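Local atomic coordinates of acetyltransferase, GNAT family (Bacillus anthracis str. Sterne, PDB entry 3FBU), a protein that binds coenzyme A and, as a member of the GNAT family, probably transfers an acetyl group from acetyl-CoA to an acceptor that is not identified. Residues S131-V134 against M135-G139; T107-Y110 against G111-M115. All coordinates share one frame; numbering follows the deposited sequence.

Contact 1: residues S131-V134 against M135-G139; sequences SYRV and MEKIG. With COA (coenzyme A), chain C.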
ATOM      1  N   SER A 131      -0.380  -7.597   4.638  1.00 20.20           N
ATOM      2  CA  SER A 131      -0.469  -8.930   5.235  1.00 20.06           C
ATOM      3  C   SER A 131      -1.159  -8.876   6.592  1.00 19.49           C
ATOM      4  O   SER A 131      -2.113  -9.623   6.835  1.00 19.00           O
ATOM      5  CB  SER A 131       0.903  -9.589   5.354  1.00 20.80           C
ATOM      6  OG  SER A 131       0.724 -10.982   5.609  1.00 20.13           O
ATOM      7  N   TYR A 132      -0.732  -7.980   7.486  1.00 19.00           N
ATOM      8  CA  TYR A 132      -1.403  -7.948   8.777  1.00 19.17           C
ATOM      9  C   TYR A 132      -2.796  -7.358   8.681  1.00 19.20           C
ATOM     10  O   TYR A 132      -3.647  -7.707   9.492  1.00 17.01           O
ATOM     11  CB  TYR A 132      -0.538  -7.390   9.905  1.00 20.63           C
ATOM     12  CG  TYR A 132      -0.317  -5.910   9.903  1.00 20.05           C
ATOM     13  CD1 TYR A 132      -1.323  -5.051  10.327  1.00 23.82           C
ATOM     14  CD2 TYR A 132       0.912  -5.366   9.545  1.00 25.23           C
ATOM     15  CE1 TYR A 132      -1.118  -3.685  10.369  1.00 23.39           C
ATOM     16  CE2 TYR A 132       1.119  -4.000   9.581  1.00 24.11           C
ATOM     17  CZ  TYR A 132       0.091  -3.175  10.007  1.00 24.90           C
ATOM     18  OH  TYR A 132       0.248  -1.802  10.041  1.00 27.71           O
ATOM     19  N   ARG A 133      -3.071  -6.561   7.633  1.00 18.40           N
ATOM     20  CA  ARG A 133      -4.441  -6.138   7.413  1.00 18.74           C
ATOM     21  C   ARG A 133      -5.357  -7.293   7.046  1.00 17.75           C
ATOM     22  O   ARG A 133      -6.477  -7.353   7.524  1.00 17.81           O
ATOM     23  CB  ARG A 133      -4.525  -4.982   6.418  1.00 20.16           C
ATOM     24  CG  ARG A 133      -4.188  -3.637   7.060  1.00 24.41           C
ATOM     25  CD  ARG A 133      -5.252  -3.230   8.102  1.00 29.59           C
ATOM     26  NE  ARG A 133      -6.597  -3.168   7.530  1.00 30.59           N
ATOM     27  CZ  ARG A 133      -7.742  -3.488   8.142  1.00 32.72           C
ATOM     28  NH1 ARG A 133      -7.763  -3.987   9.365  1.00 33.25           N
ATOM     29  NH2 ARG A 133      -8.893  -3.355   7.495  1.00 33.27           N
ATOM     30  N   VAL A 134      -4.891  -8.238   6.241  1.00 16.80           N
ATOM     31  CA  VAL A 134      -5.690  -9.439   6.006  1.00 16.68           C
ATOM     32  C   VAL A 134      -5.975 -10.155   7.337  1.00 16.05           C
ATOM     33  O   VAL A 134      -7.106 -10.560   7.625  1.00 16.54           O
ATOM     34  CB  VAL A 134      -5.012 -10.378   5.039  1.00 16.36           C
ATOM     35  CG1 VAL A 134      -5.810 -11.696   4.954  1.00 17.77           C
ATOM     36  CG2 VAL A 134      -4.869  -9.729   3.678  1.00 16.04           C
ATOM     37  N   MET A 135      -4.943 -10.290   8.167  1.00 15.77           N
ATOM     38  CA  MET A 135      -5.098 -10.992   9.444  1.00 16.27           C
ATOM     39  C   MET A 135      -6.198 -10.350  10.287  1.00 16.47           C
ATOM     40  O   MET A 135      -7.072 -11.043  10.827  1.00 16.04           O
ATOM     41  CB  MET A 135      -3.769 -11.017  10.221  1.00 16.37           C
ATOM     42  CG  MET A 135      -2.646 -11.812   9.514  1.00 16.04           C
ATOM     43  SD  MET A 135      -0.996 -11.673  10.290  1.00 12.31           S
ATOM     44  CE  MET A 135      -0.103 -12.320   8.903  1.00 20.33           C
ATOM     45  N   GLU A 136      -6.178  -9.031  10.356  1.00 16.88           N
ATOM     46  CA  GLU A 136      -7.165  -8.303  11.144  1.00 18.93           C
ATOM     47  C   GLU A 136      -8.570  -8.447  10.555  1.00 18.33           C
ATOM     48  O   GLU A 136      -9.524  -8.722  11.280  1.00 19.22           O
ATOM     49  CB  GLU A 136      -6.772  -6.824  11.207  1.00 19.02           C
ATOM     50  CG  GLU A 136      -5.469  -6.600  12.022  1.00 22.23           C
ATOM     51  CD  GLU A 136      -5.007  -5.158  12.117  1.00 23.67           C
ATOM     52  OE1 GLU A 136      -5.428  -4.300  11.291  1.00 27.42           O
ATOM     53  OE2 GLU A 136      -4.134  -4.922  12.994  1.00 30.81           O
ATOM     54  N   LYS A 137      -8.672  -8.293   9.249  1.00 19.00           N
ATOM     55  CA  LYS A 137      -9.959  -8.347   8.543  1.00 19.85           C
ATOM     56  C   LYS A 137     -10.676  -9.673   8.750  1.00 19.93           C
ATOM     57  O   LYS A 137     -11.926  -9.734   8.812  1.00 20.48           O
ATOM     58  CB  LYS A 137      -9.746  -8.122   7.038  1.00 20.29           C
ATOM     59  CG  LYS A 137      -9.297  -6.706   6.668  1.00 22.04           C
ATOM     60  CD  LYS A 137      -8.684  -6.642   5.274  1.00 24.07           C
ATOM     61  CE  LYS A 137      -9.715  -6.827   4.129  1.00 26.75           C
ATOM     62  NZ  LYS A 137     -10.992  -6.126   4.367  1.00 30.44           N
ATOM     63  N   ILE A 138      -9.916 -10.766   8.844  1.00 18.91           N
ATOM     64  CA  ILE A 138     -10.520 -12.071   8.990  1.00 18.94           C
ATOM     65  C   ILE A 138     -10.732 -12.479  10.459  1.00 18.07           C
ATOM     66  O   ILE A 138     -11.197 -13.581  10.738  1.00 18.74           O
ATOM     67  CB  ILE A 138      -9.715 -13.171   8.182  1.00 18.33           C
ATOM     68  CG1 ILE A 138      -8.330 -13.420   8.786  1.00 18.15           C
ATOM     69  CG2 ILE A 138      -9.669 -12.808   6.687  1.00 18.74           C
ATOM     70  CD1 ILE A 138      -7.472 -14.372   7.979  1.00 18.63           C
ATOM     71  N   GLY A 139     -10.413 -11.589  11.395  1.00 17.31           N
ATOM     72  CA  GLY A 139     -10.786 -11.792  12.794  1.00 17.07           C
ATOM     73  C   GLY A 139      -9.652 -12.222  13.718  1.00 16.25           C
ATOM     74  O   GLY A 139      -9.884 -12.514  14.877  1.00 16.72           O
TER
HETATM   75  N1A COA C 169      -0.743   0.320   3.260  1.00 25.68           N
HETATM   76  C2A COA C 169      -1.844   0.141   4.057  1.00 26.78           C
HETATM   77  N3A COA C 169      -2.818  -0.753   3.697  1.00 25.78           N
HETATM   78  C4A COA C 169      -2.668  -1.463   2.546  1.00 27.28           C
HETATM   79  C5A COA C 169      -1.561  -1.300   1.729  1.00 27.00           C
HETATM   80  C6A COA C 169      -0.567  -0.400   2.104  1.00 24.47           C
HETATM   81  N6A COA C 169       0.530  -0.232   1.362  1.00 27.45           N
HETATM   82  N7A COA C 169      -1.699  -2.125   0.683  1.00 25.62           N
HETATM   83  C8A COA C 169      -2.861  -2.798   0.800  1.00 26.50           C
HETATM   84  N9A COA C 169      -3.476  -2.388   1.955  1.00 26.49           N
HETATM   85  C1B COA C 169      -4.683  -2.925   2.597  1.00 28.06           C
HETATM   86  C2B COA C 169      -5.920  -2.874   1.699  1.00 29.37           C
HETATM   87  O2B COA C 169      -6.548  -1.598   1.722  1.00 32.75           O
HETATM   88  C3B COA C 169      -6.744  -3.969   2.342  1.00 29.16           C
HETATM   89  O3B COA C 169      -7.423  -3.477   3.486  1.00 31.07           O
HETATM   90  P3B COA C 169      -8.930  -2.884   3.450  1.00 34.18           P
HETATM   91  O7A COA C 169      -9.479  -2.759   4.835  1.00 36.31           O
HETATM   92  O8A COA C 169      -8.871  -1.555   2.744  1.00 36.44           O
HETATM   93  O9A COA C 169      -9.757  -3.875   2.661  1.00 33.95           O
HETATM   94  C4B COA C 169      -5.694  -5.003   2.777  1.00 26.34           C
HETATM   95  O4B COA C 169      -4.494  -4.294   2.931  1.00 25.69           O
HETATM   96  C5B COA C 169      -5.479  -6.105   1.748  1.00 26.05           C
HETATM   97  O5B COA C 169      -6.647  -6.903   1.739  1.00 24.96           O
HETATM   98  P1A COA C 169      -6.985  -7.843   0.489  1.00 22.73           P
HETATM   99  O1A COA C 169      -7.490  -6.983  -0.657  1.00 22.85           O
HETATM  100  O2A COA C 169      -7.941  -8.890   0.907  1.00 21.05           O
HETATM  101  O3A COA C 169      -5.552  -8.503   0.187  1.00 21.40           O
HETATM  102  P2A COA C 169      -4.913  -8.788  -1.267  1.00 21.94           P
HETATM  103  O4A COA C 169      -5.882  -9.615  -2.076  1.00 19.59           O
HETATM  104  O5A COA C 169      -4.489  -7.454  -1.890  1.00 23.59           O
HETATM  105  O6A COA C 169      -3.609  -9.645  -0.843  1.00 21.48           O
HETATM  106  CBP COA C 169      -1.487 -10.050   0.174  1.00 19.16           C
HETATM  107  CCP COA C 169      -2.835  -9.339   0.306  1.00 22.46           C
HETATM  108  CDP COA C 169      -1.824 -11.532  -0.077  1.00 18.10           C
HETATM  109  CEP COA C 169      -0.790  -9.795   1.511  1.00 18.65           C
HETATM  110  CAP COA C 169      -0.684  -9.444  -1.007  1.00 21.57           C
HETATM  111  OAP COA C 169      -0.311  -8.100  -0.745  1.00 21.96           O
HETATM  112  C9P COA C 169       0.590 -10.181  -1.290  1.00 20.89           C
HETATM  113  O9P COA C 169       0.557 -11.363  -1.991  1.00 20.03           O
HETATM  114  N8P COA C 169       1.745  -9.740  -0.781  1.00 23.74           N
HETATM  115  C7P COA C 169       3.024 -10.329  -1.177  1.00 23.46           C
HETATM  116  C6P COA C 169       3.286 -11.681  -0.535  1.00 22.46           C
HETATM  117  C5P COA C 169       3.337 -11.580   0.989  1.00 25.26           C
HETATM  118  O5P COA C 169       4.069 -10.759   1.587  1.00 25.18           O
HETATM  119  N4P COA C 169       2.585 -12.450   1.629  1.00 26.29           N
HETATM  120  C3P COA C 169       2.422 -12.399   3.088  1.00 28.15           C
HETATM  121  C2P COA C 169       3.548 -13.045   3.865  1.00 30.02           C
HETATM  122  S1P COA C 169       3.151 -13.103   5.640  1.00 36.30           S

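Contact 2: residues T107-Y110 against G111-M115; sequences TLKY and GFKEM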
ATOM      1  N   THR A 107     -10.857 -20.315   4.359  1.00 16.87           N
ATOM      2  CA  THR A 107      -9.957 -21.323   4.897  1.00 17.73           C
ATOM      3  C   THR A 107     -10.119 -21.493   6.407  1.00 17.54           C
ATOM      4  O   THR A 107     -10.203 -22.611   6.881  1.00 18.14           O
ATOM      5  CB  THR A 107      -8.488 -20.994   4.519  1.00 17.86           C
ATOM      6  OG1 THR A 107      -8.388 -20.834   3.091  1.00 18.79           O
ATOM      7  CG2 THR A 107      -7.512 -22.103   5.002  1.00 16.25           C
ATOM      8  N   LEU A 108     -10.195 -20.389   7.158  1.00 17.81           N
ATOM      9  CA  LEU A 108     -10.438 -20.459   8.605  1.00 18.84           C
ATOM     10  C   LEU A 108     -11.713 -21.234   8.891  1.00 19.24           C
ATOM     11  O   LEU A 108     -11.741 -22.088   9.747  1.00 18.89           O
ATOM     12  CB  LEU A 108     -10.532 -19.050   9.227  1.00 18.79           C
ATOM     13  CG  LEU A 108      -9.322 -18.134   9.183  1.00 19.28           C
ATOM     14  CD1 LEU A 108      -9.643 -16.749   9.777  1.00 21.11           C
ATOM     15  CD2 LEU A 108      -8.094 -18.728   9.853  1.00 19.10           C
ATOM     16  N   LYS A 109     -12.771 -20.910   8.159  1.00 20.28           N
ATOM     17  CA  LYS A 109     -14.070 -21.553   8.333  1.00 21.33           C
ATOM     18  C   LYS A 109     -13.993 -23.062   8.120  1.00 21.13           C
ATOM     19  O   LYS A 109     -14.498 -23.854   8.923  1.00 20.51           O
ATOM     20  CB  LYS A 109     -15.075 -20.944   7.340  1.00 21.89           C
ATOM     21  CG  LYS A 109     -15.425 -19.492   7.596  1.00 25.40           C
ATOM     22  CD  LYS A 109     -16.443 -18.897   6.538  1.00 26.59           C
ATOM     23  CE  LYS A 109     -16.846 -17.422   6.780  1.00 31.01           C
ATOM     24  NZ  LYS A 109     -17.805 -16.842   5.748  1.00 33.28           N
ATOM     25  N   TYR A 110     -13.330 -23.453   7.043  1.00 21.74           N
ATOM     26  CA  TYR A 110     -13.042 -24.859   6.755  1.00 21.74           C
ATOM     27  C   TYR A 110     -12.228 -25.506   7.864  1.00 21.38           C
ATOM     28  O   TYR A 110     -12.574 -26.582   8.337  1.00 20.88           O
ATOM     29  CB  TYR A 110     -12.315 -24.977   5.437  1.00 23.44           C
ATOM     30  CG  TYR A 110     -12.044 -26.394   4.967  1.00 23.43           C
ATOM     31  CD1 TYR A 110     -13.022 -27.123   4.302  1.00 28.58           C
ATOM     32  CD2 TYR A 110     -10.804 -26.976   5.148  1.00 24.95           C
ATOM     33  CE1 TYR A 110     -12.772 -28.420   3.855  1.00 27.06           C
ATOM     34  CE2 TYR A 110     -10.542 -28.275   4.697  1.00 25.30           C
ATOM     35  CZ  TYR A 110     -11.532 -28.979   4.059  1.00 27.08           C
ATOM     36  OH  TYR A 110     -11.270 -30.242   3.610  1.00 29.86           O
ATOM     37  N   GLY A 111     -11.159 -24.835   8.309  1.00 20.78           N
ATOM     38  CA  GLY A 111     -10.327 -25.358   9.401  1.00 20.34           C
ATOM     39  C   GLY A 111     -11.118 -25.625  10.675  1.00 19.66           C
ATOM     40  O   GLY A 111     -10.972 -26.671  11.294  1.00 20.95           O
ATOM     41  N   PHE A 112     -11.973 -24.691  11.066  1.00 20.76           N
ATOM     42  CA  PHE A 112     -12.673 -24.800  12.340  1.00 21.94           C
ATOM     43  C   PHE A 112     -13.909 -25.681  12.260  1.00 23.62           C
ATOM     44  O   PHE A 112     -14.144 -26.470  13.147  1.00 24.48           O
ATOM     45  CB  PHE A 112     -13.090 -23.423  12.840  1.00 21.05           C
ATOM     46  CG  PHE A 112     -11.949 -22.591  13.334  1.00 19.85           C
ATOM     47  CD1 PHE A 112     -11.064 -23.097  14.261  1.00 19.81           C
ATOM     48  CD2 PHE A 112     -11.772 -21.289  12.883  1.00 19.99           C
ATOM     49  CE1 PHE A 112     -10.012 -22.293  14.740  1.00 19.84           C
ATOM     50  CE2 PHE A 112     -10.731 -20.520  13.346  1.00 19.35           C
ATOM     51  CZ  PHE A 112      -9.862 -21.021  14.266  1.00 19.57           C
ATOM     52  N   LYS A 113     -14.688 -25.503  11.202  1.00 25.51           N
ATOM     53  CA  LYS A 113     -15.973 -26.202  11.047  1.00 26.62           C
ATOM     54  C   LYS A 113     -15.778 -27.614  10.559  1.00 27.25           C
ATOM     55  O   LYS A 113     -16.325 -28.555  11.137  1.00 28.30           O
ATOM     56  CB  LYS A 113     -16.878 -25.399  10.126  1.00 26.89           C
ATOM     57  CG  LYS A 113     -17.337 -24.127  10.826  1.00 29.31           C
ATOM     58  CD  LYS A 113     -17.513 -22.950   9.924  1.00 30.12           C
ATOM     59  CE  LYS A 113     -18.904 -22.862   9.382  1.00 32.19           C
ATOM     60  NZ  LYS A 113     -19.100 -21.533   8.700  1.00 34.89           N
ATOM     61  N   GLU A 114     -14.945 -27.789   9.547  1.00 27.92           N
ATOM     62  CA  GLU A 114     -14.800 -29.106   8.928  1.00 28.00           C
ATOM     63  C   GLU A 114     -13.628 -29.921   9.476  1.00 27.90           C
ATOM     64  O   GLU A 114     -13.748 -31.121   9.644  1.00 28.57           O
ATOM     65  CB  GLU A 114     -14.758 -28.967   7.401  1.00 29.53           C
ATOM     66  CG  GLU A 114     -15.902 -28.069   6.814  1.00 32.30           C
ATOM     67  CD  GLU A 114     -17.351 -28.476   7.232  1.00 37.47           C
ATOM     68  OE1 GLU A 114     -17.659 -29.690   7.235  1.00 39.91           O
ATOM     69  OE2 GLU A 114     -18.191 -27.580   7.535  1.00 41.14           O
ATOM     70  N   MET A 115     -12.492 -29.278   9.741  1.00 26.02           N
ATOM     71  CA  MET A 115     -11.316 -29.952  10.295  1.00 25.17           C
ATOM     72  C   MET A 115     -11.305 -29.941  11.819  1.00 24.09           C
ATOM     73  O   MET A 115     -10.477 -30.608  12.422  1.00 24.59           O
ATOM     74  CB  MET A 115     -10.033 -29.311   9.766  1.00 25.04           C
ATOM     75  CG  MET A 115      -9.853 -29.434   8.272  1.00 25.91           C
ATOM     76  SD  MET A 115      -8.379 -28.672   7.549  1.00 24.70           S
ATOM     77  CE  MET A 115      -7.068 -29.398   8.499  1.00 27.34           C
TER

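Contact 1: residues S131-V134 against M135-G139
Arg133 and Glu136, one turn apart on helix 129-137, meet at about a right angle. The arginine chain leaves the helix beside the backbone N and folds at chi2 (-67°) and again at chi3, which swings the guanidinium back toward the following turn. Its NH1 donates to OE1 of Glu136 at 3.0 Å, a nearly straight salt-bridge bond that lies in the guanidinium plane and uses the anti lone pair of the carboxylate oxygen. At another point of the same edge, NH2 of Arg133 reaches O7A on the 3'-phosphate of coenzyme A at 2.8 Å. Lys137 crosses Arg133 at about a right angle: its CG sits over one guanidinium face, 3.5 Å from NH2 of Arg133, and bends at chi3 and chi4 carry NZ to phosphate oxygen O9A at 3.1 Å. On the other flank of Glu136, the Tyr132 ring runs alongside the carboxylate, pointing the same way with the planes 70° apart; OE2 is hydrogen-bonded to Tyr162 OH of strand 155-165. Further toward the sheet, CE of Met135 packs 3.7 Å from OG of Ser131, whose hydroxyl is hydrogen-bonded to NE1 of Trp88 and lies 3.2 Å from the coenzyme thiol sulfur S1P. Four successive i to i+4 backbone bonds carry the helix to a Schellman motif, with Gly139 at positive phi. Two cationic groups thus share one phosphate, while Glu136 and that phosphate, each bound in the guanidinium plane, together fix its rotation; the phosphate, probably close to doubly negative, would be expected to offset the nearness of the two positive charges.

Contact 2: residues T107-Y110 against G111-M115
A local Met-aromatic contact, between residues five apart, joins Tyr110 and Met115 toward the C-terminal part of helix 99-114, the helix of the beta-alpha-beta unit that links strand 83-90 to strand 119-124. With CG anti to the backbone N (chi1 -176°), the tyrosine ring is carried along the helix toward the residues that follow. SD of Met115 approaches the CE2 side obliquely, 3.6 Å from Tyr110 CE2 and 4.7 Å from the ring centroid. Glu114 comes from another direction: its CB lies over one face of the ring, and its CG is 3.9 Å from Tyr110 CD1. The backbone widens beneath these side chains. Carbonyl O of Tyr110 takes two N-H groups, that of Glu114 at 2.9 Å and that of Met115 at 3.0 Å; the second is an i to i+5 bond, which marks a pi-type turn. One turn back, Phe112 tucks its ring against the Leu108 backbone, CD2 lying 3.2 Å from Leu108 O. Leu108 and Phe112 both pack on Ile120 of strand 119-124, while Thr107 and Met115 meet strands 68-79 and 83-90.

Contact 1 and contact 2 belong to consecutive helices of the GNAT fold, separated in the chain by strand 119-124, and their centres lie about 17 Å apart. They meet directly where Leu108 CD1 packs 3.7 Å from Ile138 O, just past the end of helix 129-137. Their relation to the cofactor differs: Ser131, Arg133, Val134 and Lys137 of contact 1 belong to the coenzyme A pocket and touch the ligand from the thiol end to the 3'-phosphate, whereas the side chain of Thr107 is already about 12 Å from it. Helix 99-114 nevertheless serves the same pocket nearer its start, where Ser101 OG bonds to coenzyme A and Ser101 also touches Val134 and Lys137 of contact 1.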